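Local atomic coordinates of inosine-uridine preferring nucleoside hydrolase (Gardnerella vaginalis 315-A, PDB entry 6BA1), a protein that belongs to the nucleoside hydrolase family of alpha/beta proteins, built around a largely parallel central sheet, and holds a calcium ion. Residues Ile8-Thr13 and Leu125-Thr130; Ser84-Gly89 and Ile231-Thr236; Asn91-Val96 and Ala224-Phe229; Lys152-Gly157 and Val252-Asp257. All blocks are in the same frame, centred on the assembly; numbering follows the deposited sequence.

Contact 1: residues Ile8-Thr13 and Leu125-Thr130. With CA (calcium ion), chain S.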
loop_
_atom_site.group_PDB
_atom_site.type_symbol
_atom_site.label_atom_id
_atom_site.label_comp_id
_atom_site.label_asym_id
_atom_site.label_seq_id
_atom_site.Cartn_x
_atom_site.Cartn_y
_atom_site.Cartn_z
ATOM N N ILE A 8 -19.380 8.681 -18.505
ATOM C CA ILE A 8 -19.081 10.101 -18.297
ATOM C C ILE A 8 -17.614 10.220 -17.910
ATOM O O ILE A 8 -17.185 9.574 -16.971
ATOM C CB ILE A 8 -19.935 10.724 -17.168
ATOM C CG1 ILE A 8 -21.422 10.697 -17.543
ATOM C CG2 ILE A 8 -19.485 12.159 -16.869
ATOM C CD1 ILE A 8 -22.354 11.112 -16.422
ATOM N N LEU A 9 -16.855 11.044 -18.627
ATOM C CA LEU A 9 -15.503 11.418 -18.223
ATOM C C LEU A 9 -15.548 12.740 -17.453
ATOM O O LEU A 9 -16.398 13.580 -17.718
ATOM C CB LEU A 9 -14.587 11.537 -19.441
ATOM C CG LEU A 9 -14.567 10.346 -20.406
ATOM C CD1 LEU A 9 -13.569 10.566 -21.519
ATOM C CD2 LEU A 9 -14.268 9.043 -19.696
ATOM N N ASP A 10 -14.647 12.898 -16.479
ATOM C CA ASP A 10 -14.519 14.124 -15.681
ATOM C C ASP A 10 -13.063 14.550 -15.830
ATOM O O ASP A 10 -12.177 13.976 -15.186
ATOM C CB ASP A 10 -14.894 13.845 -14.221
ATOM C CG ASP A 10 -15.000 15.103 -13.366
ATOM O OD1 ASP A 10 -16.130 15.412 -12.946
ATOM O OD2 ASP A 10 -13.969 15.741 -13.059
ATOM N N LEU A 11 -12.811 15.552 -16.680
ATOM C CA LEU A 11 -11.474 15.786 -17.241
ATOM C C LEU A 11 -10.905 17.194 -17.037
ATOM O O LEU A 11 -11.608 18.198 -17.222
ATOM C CB LEU A 11 -11.492 15.492 -18.739
ATOM C CG LEU A 11 -12.034 14.130 -19.172
ATOM C CD1 LEU A 11 -12.064 14.044 -20.689
ATOM C CD2 LEU A 11 -11.202 12.999 -18.579
ATOM N N ASP A 12 -9.623 17.237 -16.672
ATOM C CA ASP A 12 -8.814 18.460 -16.676
ATOM C C ASP A 12 -7.986 18.472 -17.962
ATOM O O ASP A 12 -6.778 18.304 -17.942
ATOM C CB ASP A 12 -7.948 18.592 -15.393
ATOM C CG ASP A 12 -6.948 17.420 -15.164
ATOM O OD1 ASP A 12 -7.113 16.295 -15.688
ATOM O OD2 ASP A 12 -5.976 17.636 -14.410
ATOM N N THR A 13 -8.671 18.698 -19.080
ATOM C CA THR A 13 -8.146 18.381 -20.411
ATOM C C THR A 13 -7.073 19.371 -20.916
ATOM O O THR A 13 -7.427 20.486 -21.268
ATOM C CB THR A 13 -9.306 18.324 -21.432
ATOM O OG1 THR A 13 -10.493 17.825 -20.800
ATOM C CG2 THR A 13 -8.933 17.435 -22.604
ATOM N N LEU A 125 -24.653 3.301 -15.761
ATOM C CA LEU A 125 -23.740 4.455 -15.772
ATOM C C LEU A 125 -22.363 4.130 -15.193
ATOM O O LEU A 125 -22.257 3.475 -14.160
ATOM C CB LEU A 125 -24.333 5.645 -15.004
ATOM C CG LEU A 125 -23.501 6.939 -14.990
ATOM C CD1 LEU A 125 -23.414 7.555 -16.370
ATOM C CD2 LEU A 125 -24.077 7.927 -13.992
ATOM N N VAL A 126 -21.328 4.636 -15.861
ATOM C CA VAL A 126 -19.941 4.476 -15.446
ATOM C C VAL A 126 -19.265 5.848 -15.477
ATOM O O VAL A 126 -19.151 6.445 -16.536
ATOM C CB VAL A 126 -19.188 3.500 -16.383
ATOM C CG1 VAL A 126 -17.743 3.301 -15.909
ATOM C CG2 VAL A 126 -19.929 2.170 -16.484
ATOM N N TYR A 127 -18.832 6.343 -14.320
ATOM C CA TYR A 127 -18.205 7.666 -14.199
ATOM C C TYR A 127 -16.700 7.494 -14.016
ATOM O O TYR A 127 -16.281 6.837 -13.090
ATOM C CB TYR A 127 -18.849 8.413 -13.026
ATOM C CG TYR A 127 -18.221 9.741 -12.652
ATOM C CD1 TYR A 127 -18.524 10.914 -13.332
ATOM C CD2 TYR A 127 -17.357 9.826 -11.570
ATOM C CE1 TYR A 127 -17.960 12.135 -12.961
ATOM C CE2 TYR A 127 -16.789 11.028 -11.187
ATOM C CZ TYR A 127 -17.088 12.181 -11.878
ATOM O OH TYR A 127 -16.502 13.354 -11.452
ATOM N N VAL A 128 -15.902 8.085 -14.899
ATOM C CA VAL A 128 -14.456 7.836 -14.974
ATOM C C VAL A 128 -13.699 9.161 -14.878
ATOM O O VAL A 128 -13.348 9.750 -15.891
ATOM C CB VAL A 128 -14.105 7.093 -16.280
ATOM C CG1 VAL A 128 -12.595 6.947 -16.472
ATOM C CG2 VAL A 128 -14.790 5.734 -16.295
ATOM N N PRO A 129 -13.454 9.639 -13.649
ATOM C CA PRO A 129 -12.786 10.917 -13.416
ATOM C C PRO A 129 -11.279 10.819 -13.412
ATOM O O PRO A 129 -10.728 10.139 -12.569
ATOM C CB PRO A 129 -13.289 11.309 -12.027
ATOM C CG PRO A 129 -13.497 10.006 -11.355
ATOM C CD PRO A 129 -13.931 9.038 -12.395
ATOM N N THR A 130 -10.621 11.503 -14.337
ATOM C CA THR A 130 -9.155 11.539 -14.380
ATOM C C THR A 130 -8.623 12.963 -14.171
ATOM O O THR A 130 -7.559 13.345 -14.686
ATOM C CB THR A 130 -8.612 10.926 -15.678
ATOM O OG1 THR A 130 -8.672 11.890 -16.731
ATOM C CG2 THR A 130 -9.407 9.688 -16.074
HETATM CA CA CA S . -5.425 14.376 -15.740
#
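D12 and T130 meet at the calcium ion, with the side-chain oxygen D12 OD1 and the main-chain T130 O each 2.6 Å from the metal. These oxygens, D12 OD1 and T130 O, stand 3.1 Å apart; both are acceptors, and the shared cation is what brings them together. The first torsion of D12 sets CG between the backbone N and the carbonyl carbon (chi1 59°), and the second (chi2 -22°) then brings OD1 to the calcium; the other oxygen, OD2, is bonded instead to the backbone N of N41. D17 and D248 supply the other protein ligands.

One step back, two parallel strands deliver these ligands side by side. Their ladder runs from I8 N to V126 O and from V128 N to I8 O, with a weak bond from D10 N to V128 O. It ends with T130 N on D10 O at 3.0 Å, anchoring the residue whose carbonyl binds calcium. On the face that carries I8, D10 and Y127, the tyrosine hydroxyl donates to the aspartate, Y127 OH to D10 OD1 being 2.6 Å. It comes from above the carboxylate, 67° out of its plane, and N135 bonds to the same oxygen. I8 CG2 lies at the edge of the Y127 ring, while I8 CD1 touches L125 CD1 at 3.7 Å. On the other face L9 and V128 run side by side, with L9 CD2 against V128 CB.

Calcium held where parallel strands end, with D10, D12 and D17 in a DxDxxxDD sequence, is the metal site characteristic of the nucleoside hydrolase fold.

Contact 2: residues Ser84-Gly89 and Ile231-Thr236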
loop_
_atom_site.group_PDB
_atom_site.type_symbol
_atom_site.label_atom_id
_atom_site.label_comp_id
_atom_site.label_asym_id
_atom_site.label_seq_id
_atom_site.Cartn_x
_atom_site.Cartn_y
_atom_site.Cartn_z
ATOM N N SER A 84 2.882 21.788 -14.434
ATOM C CA SER A 84 1.831 21.255 -15.324
ATOM C C SER A 84 1.716 22.040 -16.644
ATOM O O SER A 84 1.341 21.473 -17.674
ATOM C CB SER A 84 0.476 21.168 -14.593
ATOM O OG SER A 84 0.208 22.323 -13.813
ATOM N N ALA A 85 2.049 23.329 -16.611
ATOM C CA ALA A 85 2.153 24.140 -17.832
ATOM C C ALA A 85 3.319 23.709 -18.734
ATOM O O ALA A 85 3.242 23.859 -19.948
ATOM C CB ALA A 85 2.276 25.616 -17.478
ATOM N N PHE A 86 4.400 23.204 -18.143
ATOM C CA PHE A 86 5.534 22.657 -18.910
ATOM C C PHE A 86 5.182 21.324 -19.586
ATOM O O PHE A 86 5.556 21.093 -20.740
ATOM C CB PHE A 86 6.769 22.483 -18.011
ATOM C CG PHE A 86 7.998 22.021 -18.751
ATOM C CD1 PHE A 86 8.840 22.938 -19.391
ATOM C CD2 PHE A 86 8.320 20.665 -18.810
ATOM C CE1 PHE A 86 9.962 22.507 -20.081
ATOM C CE2 PHE A 86 9.448 20.235 -19.493
ATOM C CZ PHE A 86 10.270 21.154 -20.132
ATOM N N ILE A 87 4.479 20.459 -18.854
ATOM C CA ILE A 87 4.118 19.119 -19.334
ATOM C C ILE A 87 3.023 19.181 -20.402
ATOM O O ILE A 87 3.241 18.765 -21.546
ATOM C CB ILE A 87 3.690 18.188 -18.167
ATOM C CG1 ILE A 87 4.881 17.946 -17.220
ATOM C CG2 ILE A 87 3.142 16.859 -18.694
ATOM C CD1 ILE A 87 4.540 17.203 -15.941
ATOM N N HIS A 88 1.860 19.705 -20.017
ATOM C CA HIS A 88 0.684 19.747 -20.898
ATOM C C HIS A 88 0.608 21.010 -21.777
ATOM O O HIS A 88 -0.268 21.100 -22.638
ATOM C CB HIS A 88 -0.605 19.596 -20.078
ATOM C CG HIS A 88 -0.610 18.408 -19.166
ATOM N ND1 HIS A 88 -0.533 18.517 -17.794
ATOM C CD2 HIS A 88 -0.652 17.079 -19.430
ATOM C CE1 HIS A 88 -0.533 17.309 -17.257
ATOM N NE2 HIS A 88 -0.618 16.419 -18.229
ATOM N N GLY A 89 1.514 21.969 -21.571
ATOM C CA GLY A 89 1.535 23.213 -22.353
ATOM C C GLY A 89 0.617 24.282 -21.794
ATOM O O GLY A 89 -0.042 24.083 -20.768
ATOM N N ILE A 231 5.821 13.902 -24.572
ATOM C CA ILE A 231 7.025 13.061 -24.448
ATOM C C ILE A 231 8.292 13.906 -24.254
ATOM O O ILE A 231 9.129 13.576 -23.410
ATOM C CB ILE A 231 7.181 12.078 -25.642
ATOM C CG1 ILE A 231 6.039 11.033 -25.620
ATOM C CG2 ILE A 231 8.513 11.334 -25.578
ATOM C CD1 ILE A 231 5.760 10.413 -26.973
ATOM N N LYS A 232 8.440 14.981 -25.027
ATOM C CA LYS A 232 9.600 15.905 -24.909
ATOM C C LYS A 232 9.657 16.633 -23.565
ATOM O O LYS A 232 10.738 17.011 -23.106
ATOM C CB LYS A 232 9.651 16.921 -26.060
ATOM C CG LYS A 232 10.174 16.324 -27.357
ATOM C CD LYS A 232 10.383 17.366 -28.422
ATOM C CE LYS A 232 10.627 16.714 -29.782
ATOM N NZ LYS A 232 11.146 17.694 -30.769
ATOM N N ALA A 233 8.495 16.842 -22.954
ATOM C CA ALA A 233 8.419 17.299 -21.569
ATOM C C ALA A 233 8.893 16.196 -20.619
ATOM O O ALA A 233 9.692 16.461 -19.718
ATOM C CB ALA A 233 7.004 17.728 -21.227
ATOM N N TYR A 234 8.404 14.968 -20.829
ATOM C CA TYR A 234 8.855 13.799 -20.053
ATOM C C TYR A 234 10.356 13.496 -20.233
ATOM O O TYR A 234 10.990 12.995 -19.307
ATOM C CB TYR A 234 8.024 12.541 -20.366
ATOM C CG TYR A 234 6.880 12.274 -19.398
ATOM C CD1 TYR A 234 6.847 11.111 -18.633
ATOM C CD2 TYR A 234 5.821 13.179 -19.256
ATOM C CE1 TYR A 234 5.779 10.842 -17.768
ATOM C CE2 TYR A 234 4.750 12.921 -18.418
ATOM C CZ TYR A 234 4.735 11.778 -17.656
ATOM O OH TYR A 234 3.698 11.444 -16.800
ATOM N N GLU A 235 10.914 13.794 -21.402
ATOM C CA GLU A 235 12.369 13.685 -21.625
ATOM C C GLU A 235 13.212 14.495 -20.628
ATOM O O GLU A 235 14.332 14.093 -20.326
ATOM C CB GLU A 235 12.758 14.076 -23.060
ATOM C CG GLU A 235 12.509 12.996 -24.096
ATOM C CD GLU A 235 12.846 13.456 -25.511
ATOM O OE1 GLU A 235 13.504 14.495 -25.703
ATOM O OE2 GLU A 235 12.454 12.749 -26.469
ATOM N N THR A 236 12.690 15.620 -20.132
ATOM C CA THR A 236 13.371 16.425 -19.095
ATOM C C THR A 236 12.864 16.123 -17.663
ATOM O O THR A 236 13.678 16.000 -16.742
ATOM C CB THR A 236 13.328 17.948 -19.402
ATOM O OG1 THR A 236 12.018 18.458 -19.188
ATOM C CG2 THR A 236 13.750 18.235 -20.846
#
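Two helices cross where F86 and I87, near the end of helix 82-88, meet A233, Y234 and T236 of helix 218-237. The axes of the short segments approach to 8.8 Å, with their N-to-C directions 130° apart. A233 fills the crossing: its CB points at the other helix and lies 3.7 Å from F86 O and 3.7 Å from I87 CA, methyl against backbone. F86 has CG anti to its backbone N (chi1 -176°), and the ring reaches the partner helix, where A233 O lies at its edge, in plane, and CE2 comes 3.9 Å from A233 CB and neighbours T236 OG1. This is helix-on-helix packing at the protein surface, with no hydrogen bond from one segment to the other. The T236 hydroxyl turns back to its own helix, T236 OG1 donating to A233 O at 3.1 Å, and the backbone N of T236 reaches that oxygen from the same face of its plane. Beyond A233, I87 CG2 stands 4.3 Å from Y234 CE2, at the edge of the tyrosine ring; the phenol oxygen bonds to H247. The same I87 methyl lies over the centre of the H88 ring, 3.8 Å above its plane.

Contact 3: residues Asn91-Val96 and Ala224-Phe229; sequences NGIGDV and ADMTDF
The backbone N of I93, a residue whose side chain meets M226, bonds to N91 OD1 at 2.9 Å and closes an Asx turn. The donor sits well above the amide plane, 53° out of it. The turn lies in the loop after helix 82-88, which packs against helix 218-237.

No hydrogen bond joins loop and helix here; carbon contacts do the work. M226 leaves its helix with CG anti to the backbone N (chi1 -175°), then bends at its next two torsions, which carries the terminal methyl CE to I93 CG2. Nearer the backbone, M226 CG rests 3.5 Å from I93 O. Helix 15-25 covers M226 through V15 and T18, and I93 is backed by R49, N50 and I54 of helix 44-57, so the pair sits in the interior. V96 points at the helix and lays CG2 against the backbone at M226 N (3.6 Å) and beside D225 CB (3.8 Å). The D225 carboxylate is turned to a salt bridge with R213, which D228 also binds.

G94 lies between these groups and F229. A CB here would point at the helix and sit tight against F229 CB and M226 O; with none, G94 CA comes to 4.7 Å from M226 CA. Its phi is also positive. F229 uses one ring face against the loop: G94 C and D95 N both lie over it, offset toward the rim. At the far end of the ring, with carboxylate and ring planes 75° apart, D95 OD2 comes 3.4 Å from F229 CE2.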
loop_
_atom_site.group_PDB
_atom_site.type_symbol
_atom_site.label_atom_id
_atom_site.label_comp_id
_atom_site.label_asym_id
_atom_site.label_seq_id
_atom_site.Cartn_x
_atom_site.Cartn_y
_atom_site.Cartn_z
ATOM N N ASN A 91 -2.011 25.997 -23.574
ATOM C CA ASN A 91 -3.369 25.588 -23.953
ATOM C C ASN A 91 -3.842 24.275 -23.289
ATOM O O ASN A 91 -5.043 24.030 -23.217
ATOM C CB ASN A 91 -3.535 25.519 -25.489
ATOM C CG ASN A 91 -2.628 24.487 -26.152
ATOM O OD1 ASN A 91 -1.941 23.721 -25.486
ATOM N ND2 ASN A 91 -2.631 24.469 -27.485
ATOM N N GLY A 92 -2.908 23.445 -22.823
ATOM C CA GLY A 92 -3.217 22.162 -22.163
ATOM C C GLY A 92 -3.356 20.992 -23.131
ATOM O O GLY A 92 -3.943 19.966 -22.781
ATOM N N ILE A 93 -2.798 21.148 -24.334
ATOM C CA ILE A 93 -3.003 20.218 -25.453
ATOM C C ILE A 93 -1.689 20.084 -26.253
ATOM O O ILE A 93 -1.688 20.081 -27.491
ATOM C CB ILE A 93 -4.115 20.723 -26.423
ATOM C CG1 ILE A 93 -5.234 21.490 -25.720
ATOM C CG2 ILE A 93 -4.732 19.572 -27.198
ATOM C CD1 ILE A 93 -6.205 22.140 -26.694
ATOM N N GLY A 94 -0.568 19.971 -25.550
ATOM C CA GLY A 94 0.734 20.262 -26.158
ATOM C C GLY A 94 0.780 21.767 -26.339
ATOM O O GLY A 94 0.518 22.504 -25.398
ATOM N N ASP A 95 1.106 22.234 -27.531
ATOM C CA ASP A 95 0.760 23.604 -27.913
ATOM C C ASP A 95 0.192 23.540 -29.317
ATOM O O ASP A 95 0.475 24.384 -30.169
ATOM C CB ASP A 95 1.976 24.541 -27.791
ATOM C CG ASP A 95 2.196 25.032 -26.362
ATOM O OD1 ASP A 95 1.221 25.485 -25.718
ATOM O OD2 ASP A 95 3.349 24.982 -25.893
ATOM N N VAL A 96 -0.653 22.531 -29.527
ATOM C CA VAL A 96 -1.142 22.191 -30.850
ATOM C C VAL A 96 -2.338 23.081 -31.163
ATOM O O VAL A 96 -3.303 23.133 -30.395
ATOM C CB VAL A 96 -1.516 20.697 -30.963
ATOM C CG1 VAL A 96 -1.967 20.361 -32.382
ATOM C CG2 VAL A 96 -0.334 19.825 -30.570
ATOM N N ALA A 224 -0.652 12.874 -32.593
ATOM C CA ALA A 224 0.800 12.690 -32.702
ATOM C C ALA A 224 1.560 13.934 -32.244
ATOM O O ALA A 224 2.415 13.843 -31.362
ATOM C CB ALA A 224 1.185 12.326 -34.133
ATOM N N ASP A 225 1.238 15.086 -32.842
ATOM C CA ASP A 225 1.828 16.386 -32.450
ATOM C C ASP A 225 1.676 16.657 -30.950
ATOM O O ASP A 225 2.602 17.143 -30.301
ATOM C CB ASP A 225 1.174 17.551 -33.230
ATOM C CG ASP A 225 1.609 17.633 -34.691
ATOM O OD1 ASP A 225 2.708 17.154 -35.043
ATOM O OD2 ASP A 225 0.833 18.207 -35.491
ATOM N N MET A 226 0.500 16.330 -30.420
ATOM C CA MET A 226 0.155 16.587 -29.028
ATOM C C MET A 226 0.992 15.768 -28.053
ATOM O O MET A 226 1.636 16.325 -27.164
ATOM C CB MET A 226 -1.316 16.259 -28.815
ATOM C CG MET A 226 -1.839 16.588 -27.430
ATOM S SD MET A 226 -3.140 15.456 -26.962
ATOM C CE MET A 226 -4.135 16.591 -26.017
ATOM N N THR A 227 0.965 14.447 -28.214
ATOM C CA THR A 227 1.684 13.541 -27.315
ATOM C C THR A 227 3.212 13.621 -27.473
ATOM O O THR A 227 3.944 13.236 -26.563
ATOM C CB THR A 227 1.212 12.080 -27.490
ATOM O OG1 THR A 227 1.351 11.685 -28.855
ATOM C CG2 THR A 227 -0.244 11.935 -27.090
ATOM N N ASP A 228 3.690 14.117 -28.619
ATOM C CA ASP A 228 5.125 14.380 -28.811
ATOM C C ASP A 228 5.622 15.572 -27.983
ATOM O O ASP A 228 6.774 15.578 -27.564
ATOM C CB ASP A 228 5.462 14.560 -30.303
ATOM C CG ASP A 228 5.437 13.242 -31.086
ATOM O OD1 ASP A 228 5.021 12.196 -30.524
ATOM O OD2 ASP A 228 5.828 13.251 -32.271
ATOM N N PHE A 229 4.770 16.572 -27.753
ATOM C CA PHE A 229 5.060 17.639 -26.772
ATOM C C PHE A 229 5.136 17.050 -25.362
ATOM O O PHE A 229 6.012 17.408 -24.573
ATOM C CB PHE A 229 3.998 18.747 -26.819
ATOM C CG PHE A 229 4.319 19.934 -25.945
ATOM C CD1 PHE A 229 4.003 19.924 -24.576
ATOM C CD2 PHE A 229 4.940 21.066 -26.470
ATOM C CE1 PHE A 229 4.292 21.009 -23.771
ATOM C CE2 PHE A 229 5.229 22.159 -25.666
ATOM C CZ PHE A 229 4.909 22.131 -24.315
#

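Contact 4: residues Lys152-Gly157 and Val252-Asp257; sequences KIVLMG and VAVAVD
Strand 152-156 and helix 252-256 run nearly antiparallel, their N-to-C directions 156° apart and their axes 8.2 Å apart at closest approach. V154 and A255 are the residues whose backbones come nearest, V154 CA lying 6.1 Å from A255 CA. Helical bonds persist to the end of the segment, V256 N to V252 O and D257 N to A253 O, before D257 leaves the helix.

V154 points its side chain at the helix and splits it between two partners. CG1, anti to the backbone N, faces V254 CG1 at 4.3 Å and also comes 4.1 Å from A255 N; CG2 meets A255 CB at 4.3 Å. These are loose van der Waals contacts of branched and small side chains. I194, on the neighbouring strand 191-194, touches both V154 and V254, and V128 of strand 125-129 touches A255, so the helix spans several strands.

K152 supplies the polar link. Its CG is placed between the backbone N and the carbonyl carbon, and beyond it the chain is extended, running past V126 to the helix. There K152 NZ donates to A255 O at 2.9 Å. The approach is well off the carbonyl direction, with a C=O...N angle of 116°, and CE also lies close to the oxygen. An ammonium group beside a last-turn carbonyl would be expected to offset the partial negative charge at that helix end.

A helix running nearly antiparallel to the strands it covers, with V254 and A255 against V154 on a largely parallel sheet, is the layered alpha/beta packing expected of this fold.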
loop_
_atom_site.group_PDB
_atom_site.type_symbol
_atom_site.label_atom_id
_atom_site.label_comp_id
_atom_site.label_asym_id
_atom_site.label_seq_id
_atom_site.Cartn_x
_atom_site.Cartn_y
_atom_site.Cartn_z
ATOM N N LYS A 152 -20.693 2.073 -11.565
ATOM C CA LYS A 152 -19.332 2.087 -11.041
ATOM C C LYS A 152 -18.558 3.369 -11.346
ATOM O O LYS A 152 -18.744 3.975 -12.372
ATOM C CB LYS A 152 -18.530 0.867 -11.532
ATOM C CG LYS A 152 -18.327 0.756 -13.030
ATOM C CD LYS A 152 -17.468 -0.457 -13.348
ATOM C CE LYS A 152 -17.059 -0.536 -14.807
ATOM N NZ LYS A 152 -15.853 -1.412 -14.962
ATOM N N ILE A 153 -17.693 3.757 -10.416
ATOM C CA ILE A 153 -16.731 4.833 -10.604
ATOM C C ILE A 153 -15.359 4.194 -10.804
ATOM O O ILE A 153 -15.046 3.212 -10.147
ATOM C CB ILE A 153 -16.721 5.788 -9.391
ATOM C CG1 ILE A 153 -18.087 6.460 -9.234
ATOM C CG2 ILE A 153 -15.619 6.831 -9.533
ATOM C CD1 ILE A 153 -18.337 7.087 -7.893
ATOM N N VAL A 154 -14.556 4.729 -11.718
ATOM C CA VAL A 154 -13.226 4.187 -12.025
ATOM C C VAL A 154 -12.268 5.342 -12.279
ATOM O O VAL A 154 -12.103 5.773 -13.407
ATOM C CB VAL A 154 -13.252 3.228 -13.249
ATOM C CG1 VAL A 154 -11.863 2.675 -13.543
ATOM C CG2 VAL A 154 -14.250 2.098 -13.045
ATOM N N LEU A 155 -11.639 5.842 -11.222
ATOM C CA LEU A 155 -10.796 7.042 -11.311
ATOM C C LEU A 155 -9.355 6.738 -11.678
ATOM O O LEU A 155 -8.906 5.601 -11.561
ATOM C CB LEU A 155 -10.830 7.811 -9.988
ATOM C CG LEU A 155 -10.067 7.208 -8.800
ATOM C CD1 LEU A 155 -8.711 7.881 -8.593
ATOM C CD2 LEU A 155 -10.879 7.286 -7.520
ATOM N N MET A 156 -8.652 7.773 -12.131
ATOM C CA MET A 156 -7.195 7.766 -12.235
ATOM C C MET A 156 -6.691 8.778 -11.225
ATOM O O MET A 156 -7.093 9.940 -11.239
ATOM C CB MET A 156 -6.719 8.080 -13.665
ATOM C CG MET A 156 -5.496 8.997 -13.809
ATOM S SD MET A 156 -4.015 8.557 -12.866
ATOM C CE MET A 156 -3.092 10.103 -12.949
ATOM N N GLY A 157 -5.808 8.315 -10.352
ATOM C CA GLY A 157 -5.263 9.128 -9.277
ATOM C C GLY A 157 -4.745 8.300 -8.111
ATOM O O GLY A 157 -5.013 7.102 -8.017
ATOM N N VAL A 252 -10.030 4.506 -18.266
ATOM C CA VAL A 252 -11.108 4.232 -19.220
ATOM C C VAL A 252 -11.041 2.777 -19.685
ATOM O O VAL A 252 -12.067 2.101 -19.755
ATOM C CB VAL A 252 -11.064 5.193 -20.430
ATOM C CG1 VAL A 252 -12.166 4.857 -21.424
ATOM C CG2 VAL A 252 -11.194 6.640 -19.967
ATOM N N ALA A 253 -9.832 2.300 -19.984
ATOM C CA ALA A 253 -9.628 0.913 -20.414
ATOM C C ALA A 253 -10.138 -0.106 -19.396
ATOM O O ALA A 253 -10.685 -1.142 -19.773
ATOM C CB ALA A 253 -8.156 0.670 -20.714
ATOM N N VAL A 254 -9.955 0.201 -18.113
ATOM C CA VAL A 254 -10.416 -0.659 -17.014
ATOM C C VAL A 254 -11.925 -0.513 -16.785
ATOM O O VAL A 254 -12.586 -1.458 -16.325
ATOM C CB VAL A 254 -9.624 -0.369 -15.719
ATOM C CG1 VAL A 254 -10.193 -1.117 -14.512
ATOM C CG2 VAL A 254 -8.153 -0.730 -15.907
ATOM N N ALA A 255 -12.463 0.668 -17.086
ATOM C CA ALA A 255 -13.906 0.875 -17.078
ATOM C C ALA A 255 -14.597 -0.037 -18.093
ATOM O O ALA A 255 -15.617 -0.651 -17.775
ATOM C CB ALA A 255 -14.251 2.335 -17.342
ATOM N N VAL A 256 -14.036 -0.140 -19.298
ATOM C CA VAL A 256 -14.603 -1.018 -20.335
ATOM C C VAL A 256 -14.288 -2.490 -20.063
ATOM O O VAL A 256 -15.157 -3.348 -20.216
ATOM C CB VAL A 256 -14.198 -0.619 -21.784
ATOM C CG1 VAL A 256 -14.493 0.855 -22.027
ATOM C CG2 VAL A 256 -12.737 -0.918 -22.118
ATOM N N ASP A 257 -13.051 -2.763 -19.649
ATOM C CA ASP A 257 -12.574 -4.125 -19.439
ATOM C C ASP A 257 -11.803 -4.224 -18.116
ATOM O O ASP A 257 -10.587 -4.022 -18.097
ATOM C CB ASP A 257 -11.691 -4.549 -20.623
ATOM C CG ASP A 257 -11.139 -5.955 -20.475
ATOM O OD1 ASP A 257 -11.784 -6.796 -19.817
ATOM O OD2 ASP A 257 -10.054 -6.215 -21.024
#

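Contacts 1 and 4 share the central sheet: strands 125-129 and 152-156 are neighbours, Y127 probably bonding to K152 and V154, and the contact centres lie about 9 Å apart. Contacts 2 and 3 form a second pair, also about 9 Å between centres, both built on helix 218-237; F229 of contact 3 packs against F86 and I87 of contact 2. The pairs stand about 20 to 25 Å apart, centre to centre. Along the chain contact 1 closes before contact 4 opens, contact 3 is nested inside contact 2, and contacts 2 and 3 cross contacts 1 and 4. Sheet core and outer helical layer are thus interwoven in one fold, with contact 1 carrying two of the calcium ligands.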